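Local coordinates for agrin (Gallus gallus, PDB 1PZ7), which is a basal lamina protein whose laminin G-like domain binds calcium, its function being modulated by that binding and by alternative splicing, at residues S75-A79 with M90-G94; W67-E73 with R157-A161. One frame throughout, in Å; residues are numbered along the deposited sequence.

Interaction 1: residues S75-A79 with M90-G94. With CA (calcium ion), chain C.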
ATOM      1  N   SER A  75      -6.404 -13.065   7.520  1.00  7.35           N
ATOM      2  CA  SER A  75      -5.596 -12.909   6.316  1.00  7.57           C
ATOM      3  C   SER A  75      -4.204 -12.323   6.467  1.00  7.56           C
ATOM      4  O   SER A  75      -3.957 -11.462   7.312  1.00  7.59           O
ATOM      5  CB  SER A  75      -6.355 -12.042   5.311  1.00  7.71           C
ATOM      6  OG  SER A  75      -7.582 -12.638   4.943  1.00  7.79           O
ATOM      7  N   ASP A  76      -3.301 -12.806   5.618  1.00  7.77           N
ATOM      8  CA  ASP A  76      -1.985 -12.217   5.466  1.00  7.90           C
ATOM      9  C   ASP A  76      -2.200 -10.836   4.881  1.00  8.07           C
ATOM     10  O   ASP A  76      -3.240 -10.561   4.287  1.00  8.25           O
ATOM     11  CB  ASP A  76      -1.139 -13.000   4.464  1.00  7.66           C
ATOM     12  CG  ASP A  76      -0.707 -14.349   4.972  1.00  8.48           C
ATOM     13  OD1 ASP A  76      -0.081 -15.085   4.177  1.00  7.56           O
ATOM     14  OD2 ASP A  76      -0.927 -14.757   6.132  1.00  8.66           O
ATOM     15  N   TYR A  77      -1.206  -9.974   5.009  1.00  7.98           N
ATOM     16  CA  TYR A  77      -1.300  -8.651   4.422  1.00  8.14           C
ATOM     17  C   TYR A  77       0.061  -8.012   4.315  1.00  8.28           C
ATOM     18  O   TYR A  77       0.993  -8.398   5.008  1.00  8.61           O
ATOM     19  CB  TYR A  77      -2.196  -7.743   5.275  1.00  8.27           C
ATOM     20  CG  TYR A  77      -1.702  -7.597   6.694  1.00  8.83           C
ATOM     21  CD1 TYR A  77      -0.829  -6.571   7.045  1.00  9.37           C
ATOM     22  CD2 TYR A  77      -2.080  -8.497   7.672  1.00  9.51           C
ATOM     23  CE1 TYR A  77      -0.359  -6.448   8.337  1.00  9.94           C
ATOM     24  CE2 TYR A  77      -1.619  -8.382   8.962  1.00 10.47           C
ATOM     25  CZ  TYR A  77      -0.759  -7.359   9.287  1.00  9.99           C
ATOM     26  OH  TYR A  77      -0.303  -7.260  10.584  1.00 11.45           O
ATOM     27  N   ILE A  78       0.160  -7.050   3.411  1.00  8.30           N
ATOM     28  CA  ILE A  78       1.303  -6.160   3.338  1.00  8.53           C
ATOM     29  C   ILE A  78       0.672  -4.797   3.096  1.00  8.74           C
ATOM     30  O   ILE A  78      -0.228  -4.653   2.260  1.00  8.71           O
ATOM     31  CB  ILE A  78       2.336  -6.570   2.259  1.00  8.51           C
ATOM     32  CG1 ILE A  78       3.543  -5.631   2.290  1.00  8.74           C
ATOM     33  CG2 ILE A  78       1.727  -6.587   0.871  1.00  8.68           C
ATOM     34  CD1 ILE A  78       4.752  -6.206   1.590  1.00  9.61           C
ATOM     35  N   ALA A  79       1.094  -3.805   3.869  1.00  8.89           N
ATOM     36  CA  ALA A  79       0.481  -2.495   3.787  1.00  9.15           C
ATOM     37  C   ALA A  79       1.487  -1.378   3.962  1.00  9.26           C
ATOM     38  O   ALA A  79       2.519  -1.556   4.613  1.00  9.28           O
ATOM     39  CB  ALA A  79      -0.602  -2.371   4.841  1.00  9.55           C
ATOM     40  N   MET A  90       4.313  -2.734   6.720  1.00  9.53           N
ATOM     41  CA  MET A  90       4.024  -3.771   7.680  1.00  9.47           C
ATOM     42  C   MET A  90       3.491  -4.969   6.923  1.00  8.99           C
ATOM     43  O   MET A  90       2.703  -4.813   6.003  1.00  8.95           O
ATOM     44  CB  MET A  90       2.977  -3.253   8.664  1.00 10.21           C
ATOM     45  CG  MET A  90       2.590  -4.191   9.751  1.00 11.79           C
ATOM     46  SD  MET A  90       1.617  -3.287  10.981  1.00 16.86           S
ATOM     47  CE  MET A  90       1.914  -4.293  12.378  1.00 15.77           C
ATOM     48  N   TYR A  91       3.954  -6.159   7.278  1.00  8.28           N
ATOM     49  CA  TYR A  91       3.395  -7.372   6.706  1.00  8.36           C
ATOM     50  C   TYR A  91       3.430  -8.514   7.699  1.00  8.15           C
ATOM     51  O   TYR A  91       4.300  -8.587   8.567  1.00  8.26           O
ATOM     52  CB  TYR A  91       4.056  -7.769   5.377  1.00  8.31           C
ATOM     53  CG  TYR A  91       5.568  -7.863   5.368  1.00  8.77           C
ATOM     54  CD1 TYR A  91       6.223  -9.061   5.658  1.00  8.05           C
ATOM     55  CD2 TYR A  91       6.339  -6.763   5.031  1.00  9.84           C
ATOM     56  CE1 TYR A  91       7.611  -9.145   5.626  1.00  8.91           C
ATOM     57  CE2 TYR A  91       7.719  -6.833   5.003  1.00 10.14           C
ATOM     58  CZ  TYR A  91       8.351  -8.022   5.298  1.00 10.02           C
ATOM     59  OH  TYR A  91       9.729  -8.056   5.256  1.00 10.42           O
ATOM     60  N   ASP A  92       2.432  -9.377   7.580  1.00  7.91           N
ATOM     61  CA  ASP A  92       2.314 -10.588   8.373  1.00  7.60           C
ATOM     62  C   ASP A  92       2.016 -11.668   7.353  1.00  7.72           C
ATOM     63  O   ASP A  92       1.030 -11.575   6.625  1.00  7.54           O
ATOM     64  CB  ASP A  92       1.185 -10.475   9.402  1.00  7.56           C
ATOM     65  CG  ASP A  92       1.159 -11.641  10.380  1.00  7.10           C
ATOM     66  OD1 ASP A  92       0.513 -11.520  11.448  1.00  7.13           O
ATOM     67  OD2 ASP A  92       1.750 -12.711  10.153  1.00  8.10           O
ATOM     68  N   LEU A  93       2.898 -12.653   7.274  1.00  8.00           N
ATOM     69  CA  LEU A  93       2.797 -13.741   6.309  1.00  8.29           C
ATOM     70  C   LEU A  93       2.307 -15.023   6.974  1.00  8.55           C
ATOM     71  O   LEU A  93       2.203 -16.063   6.321  1.00  8.91           O
ATOM     72  CB  LEU A  93       4.175 -14.003   5.690  1.00  8.49           C
ATOM     73  CG  LEU A  93       4.917 -12.793   5.120  1.00  8.80           C
ATOM     74  CD1 LEU A  93       6.277 -13.208   4.577  1.00  8.50           C
ATOM     75  CD2 LEU A  93       4.106 -12.128   4.022  1.00  9.16           C
ATOM     76  N   GLY A  94       2.005 -14.943   8.266  1.00  8.93           N
ATOM     77  CA  GLY A  94       1.565 -16.096   9.028  1.00  8.96           C
ATOM     78  C   GLY A  94       2.482 -16.470  10.185  1.00  9.02           C
ATOM     79  O   GLY A  94       2.245 -17.480  10.851  1.00  9.77           O
TER
HETATM   80 CA    CA C 701       1.433 -16.849   4.287  1.00 19.31          CA
HETATM   81  O   HOH W   1      -0.519 -17.467   6.186  1.00 22.62           O
HETATM   82  O   HOH W   2      -1.082  -9.443  12.124  1.00 13.49           O
HETATM   83  O   HOH W   3       2.506 -18.991   4.337  1.00 14.97           O

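Interaction 2: residues W67-E73 with R157-A161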
ATOM      1  N   TRP A  67      -3.175  -1.278   1.001  1.00  8.69           N
ATOM      2  CA  TRP A  67      -3.347  -2.542   1.707  1.00  8.79           C
ATOM      3  C   TRP A  67      -3.501  -3.634   0.662  1.00  8.76           C
ATOM      4  O   TRP A  67      -4.406  -3.583  -0.160  1.00  8.65           O
ATOM      5  CB  TRP A  67      -4.574  -2.522   2.620  1.00  9.04           C
ATOM      6  CG  TRP A  67      -4.732  -3.776   3.459  1.00  8.42           C
ATOM      7  CD1 TRP A  67      -5.159  -5.010   3.042  1.00  8.79           C
ATOM      8  CD2 TRP A  67      -4.458  -3.906   4.856  1.00  8.65           C
ATOM      9  NE1 TRP A  67      -5.165  -5.891   4.097  1.00  9.35           N
ATOM     10  CE2 TRP A  67      -4.741  -5.237   5.223  1.00  9.30           C
ATOM     11  CE3 TRP A  67      -4.001  -3.027   5.841  1.00  9.53           C
ATOM     12  CZ2 TRP A  67      -4.578  -5.703   6.524  1.00  9.29           C
ATOM     13  CZ3 TRP A  67      -3.845  -3.493   7.132  1.00  9.29           C
ATOM     14  CH2 TRP A  67      -4.137  -4.817   7.462  1.00  9.91           C
ATOM     15  N   SER A  68      -2.597  -4.602   0.685  1.00  8.83           N
ATOM     16  CA  SER A  68      -2.655  -5.732  -0.229  1.00  8.89           C
ATOM     17  C   SER A  68      -2.927  -6.983   0.592  1.00  8.69           C
ATOM     18  O   SER A  68      -2.146  -7.337   1.475  1.00  8.85           O
ATOM     19  CB  SER A  68      -1.345  -5.864  -1.002  1.00  9.13           C
ATOM     20  OG  SER A  68      -1.351  -7.022  -1.820  1.00  9.76           O
ATOM     21  N   GLY A  69      -4.044  -7.641   0.317  1.00  8.91           N
ATOM     22  CA  GLY A  69      -4.417  -8.851   1.025  1.00  9.39           C
ATOM     23  C   GLY A  69      -5.910  -9.062   0.934  1.00  9.87           C
ATOM     24  O   GLY A  69      -6.636  -8.157   0.521  1.00 10.20           O
ATOM     25  N   LYS A  70      -6.370 -10.247   1.326  1.00  9.95           N
ATOM     26  CA  LYS A  70      -7.790 -10.596   1.246  1.00 10.34           C
ATOM     27  C   LYS A  70      -8.682  -9.739   2.150  1.00 10.03           C
ATOM     28  O   LYS A  70      -9.864  -9.573   1.876  1.00 10.73           O
ATOM     29  CB  LYS A  70      -7.987 -12.080   1.562  1.00 10.61           C
ATOM     30  CG  LYS A  70      -9.383 -12.600   1.284  1.00 12.55           C
ATOM     31  CD  LYS A  70      -9.376 -14.110   1.130  1.00 14.34           C
ATOM     32  CE  LYS A  70     -10.756 -14.662   0.839  1.00 15.20           C
ATOM     33  NZ  LYS A  70     -10.720 -16.133   0.599  1.00 16.88           N
ATOM     34  N   GLY A  71      -8.123  -9.204   3.233  1.00  9.63           N
ATOM     35  CA  GLY A  71      -8.880  -8.318   4.102  1.00  9.55           C
ATOM     36  C   GLY A  71      -9.761  -8.996   5.136  1.00  9.63           C
ATOM     37  O   GLY A  71     -10.660  -8.370   5.701  1.00 10.39           O
ATOM     38  N   LEU A  72      -9.524 -10.276   5.388  1.00  9.33           N
ATOM     39  CA  LEU A  72     -10.251 -10.968   6.439  1.00  9.15           C
ATOM     40  C   LEU A  72      -9.396 -10.946   7.701  1.00  9.05           C
ATOM     41  O   LEU A  72      -8.194 -10.732   7.628  1.00  8.93           O
ATOM     42  CB  LEU A  72     -10.581 -12.398   6.021  1.00  9.03           C
ATOM     43  CG  LEU A  72     -11.480 -12.495   4.788  1.00  9.84           C
ATOM     44  CD1 LEU A  72     -11.635 -13.942   4.360  1.00 10.04           C
ATOM     45  CD2 LEU A  72     -12.839 -11.870   5.072  1.00 10.78           C
ATOM     46  N   GLU A  73     -10.016 -11.157   8.856  1.00  8.98           N
ATOM     47  CA  GLU A  73      -9.273 -11.117  10.118  1.00  9.33           C
ATOM     48  C   GLU A  73      -8.082 -12.072  10.148  1.00  8.73           C
ATOM     49  O   GLU A  73      -7.031 -11.745  10.700  1.00  8.56           O
ATOM     50  CB  GLU A  73     -10.199 -11.396  11.300  1.00  9.85           C
ATOM     51  CG  GLU A  73     -11.053 -10.196  11.669  1.00 12.21           C
ATOM     52  CD  GLU A  73     -11.935 -10.439  12.873  1.00 14.66           C
ATOM     53  OE1 GLU A  73     -11.526 -11.188  13.790  1.00 17.74           O
ATOM     54  OE2 GLU A  73     -13.043  -9.871  12.906  1.00 16.10           O
ATOM     55  N   ARG A 157     -12.764  -3.203   4.615  1.00 16.46           N
ATOM     56  CA  ARG A 157     -12.874  -3.914   5.884  1.00 16.96           C
ATOM     57  C   ARG A 157     -11.863  -3.381   6.896  1.00 17.30           C
ATOM     58  O   ARG A 157     -10.714  -3.817   6.927  1.00 17.30           O
ATOM     59  CB  ARG A 157     -12.654  -5.406   5.635  1.00 17.13           C
ATOM     60  CG  ARG A 157     -13.420  -5.932   4.413  1.00 18.04           C
ATOM     61  CD  ARG A 157     -13.006  -7.325   3.973  1.00 18.64           C
ATOM     62  NE  ARG A 157     -13.391  -7.620   2.595  1.00 20.15           N
ATOM     63  CZ  ARG A 157     -13.181  -8.789   1.998  1.00 21.34           C
ATOM     64  NH1 ARG A 157     -13.563  -8.973   0.741  1.00 22.10           N
ATOM     65  NH2 ARG A 157     -12.588  -9.778   2.655  1.00 21.23           N
ATOM     66  N   LEU A 158     -12.314  -2.452   7.735  1.00 17.85           N
ATOM     67  CA  LEU A 158     -11.456  -1.794   8.719  1.00 18.21           C
ATOM     68  C   LEU A 158     -11.241  -2.593  10.001  1.00 18.48           C
ATOM     69  O   LEU A 158     -10.233  -2.396  10.683  1.00 18.71           O
ATOM     70  CB  LEU A 158     -12.042  -0.429   9.079  1.00 18.33           C
ATOM     71  CG  LEU A 158     -12.194   0.550   7.915  1.00 18.71           C
ATOM     72  CD1 LEU A 158     -12.984   1.766   8.363  1.00 19.29           C
ATOM     73  CD2 LEU A 158     -10.834   0.954   7.363  1.00 18.68           C
ATOM     74  N   SER A 159     -12.168  -3.489  10.326  1.00 18.75           N
ATOM     75  CA  SER A 159     -12.059  -4.293  11.542  1.00 18.88           C
ATOM     76  C   SER A 159     -10.689  -4.944  11.603  1.00 18.80           C
ATOM     77  O   SER A 159     -10.133  -5.148  12.684  1.00 18.76           O
ATOM     78  CB  SER A 159     -13.136  -5.372  11.586  1.00 18.93           C
ATOM     79  OG  SER A 159     -12.784  -6.480  10.777  1.00 19.70           O
ATOM     80  N   VAL A 160     -10.161  -5.274  10.429  1.00 18.76           N
ATOM     81  CA  VAL A 160      -8.830  -5.835  10.312  1.00 18.86           C
ATOM     82  C   VAL A 160      -7.842  -4.675  10.386  1.00 18.95           C
ATOM     83  O   VAL A 160      -7.059  -4.434   9.467  1.00 19.71           O
ATOM     84  CB  VAL A 160      -8.640  -6.581   8.989  1.00 18.80           C
ATOM     85  CG1 VAL A 160      -7.327  -7.316   8.995  1.00 18.87           C
ATOM     86  CG2 VAL A 160      -9.784  -7.553   8.754  1.00 18.83           C
ATOM     87  N   ALA A 161      -7.924  -3.950  11.493  1.00 18.84           N
ATOM     88  CA  ALA A 161      -7.067  -2.809  11.776  1.00 18.49           C
ATOM     89  C   ALA A 161      -7.207  -2.461  13.255  1.00 18.22           C
ATOM     90  O   ALA A 161      -6.560  -1.542  13.753  1.00 18.60           O
ATOM     91  CB  ALA A 161      -7.446  -1.617  10.911  1.00 18.69           C
TER

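Interaction 1: residues S75-A79 with M90-G94
The phenol ring of Tyr77 lies against the neighbouring strand, with the backbone N of Asp92 4.1 Å above its plane, over the ring centre. Its CG stands between the backbone N and the carbonyl carbon (chi1 58°), a torsion that swings the ring over the Asp92 backbone. CB of Asp92 presses on Tyr77 CE2 at 3.5 Å, the carboxylate turned 71° from the ring plane. Met90, fully extended, brings its CG to the ring edge, 4.0 Å from Tyr77 CE1. A water joins Tyr77 OH to Asp92 OD1 and so bridges the two polar ends. On the other face of the sheet Ile78 and Tyr91 run side by side, CB to CB 3.8 Å, and Tyr91 OH hydrogen-bonds to Arg121 O.

These strands form an antiparallel beta hairpin of the laminin G jelly-roll sandwich. Tyr77 pairs with Asp92 and Ala79 with Met90 through two backbone hydrogen bonds each.

Beyond the start of strand 77-83 and the end of strand 86-92, the contact becomes a calcium site. Asp76 OD1 and Leu93 O each bind calcium at 2.3 Å, while Gln143 O, Asp145 OD2 and two waters complete the shell. One of these waters, a longer ligand, also donates to Asp76 OD2. Asp92 OD2 accepts from Gly94 N at 2.9 Å, an Asx turn spanning Leu93, which probably helps to orient its metal-bound carbonyl.

Interaction 2: residues W67-E73 with R157-A161
Val160 carries the apolar part of this contact, its two methyls working on different partners. Val160 CG1, anti to the backbone N (chi1 -172°), reaches the indole of Trp67 at CZ2, 4.0 Å away, the two side chains crossing at about a right angle. Val160 CG2 sits against the loop backbone, 3.3 Å from Gly71 O and 3.6 Å from Glu73 N, and also touches Glu73 CG. Val160 is the centre of an inverse gamma turn, in which Ala161 N bonds back to Ser159 O, and Val160 O approaches Trp67 CH2 obliquely at 3.6 Å. The indole also stacks with Tyr77 and touches Met155 and Leu164, so the valine packs against an indole that is itself lodged among other side chains.

The polar approaches belong mainly to Arg157, whose chain runs extended from CG to NE across the loop. Arg157 CD passes 3.1 Å from Gly71 O, and the guanidinium lays one face over Lys70 O. Arg157 NH2 comes within 2.8 Å of Lys70 O, but the angle is too poor for a hydrogen bond. Leu72 borders the same group: CG lies at its edge, in plane, while Leu72 CD2 meets Arg157 NH2 obliquely at 3.2 Å. Farther along, the Glu73 carboxylate stays 4.0 Å from Ser159 OG, measured from OE2.

The two segments therefore meet through van der Waals contact and probably the electrostatic attraction of a cationic guanidinium for a backbone carbonyl, rather than through directional bonds.

Interactions 1 and 2 lie about 9 Å apart, centre to centre, on the same side of the chain's centre. Along the chain, both segments of interaction 1 fall between the two of interaction 2: strand 63-68 leads through the connection that follows into strand 77-83, the hairpin returns along 86-92, and the 157-161 loop follows much later. Strands 63-68 and 77-83 are neighbours in one six-stranded sheet, where Ile78 O probably accepts a hydrogen bond from Ser68 N, 2.8 Å away. Trp67 also packs on Ala79. The connection packed against 157-161 thus leads directly into the calcium-binding end of the hairpin, making the two contacts neighbours in space, linked by the 67-79 part of the chain.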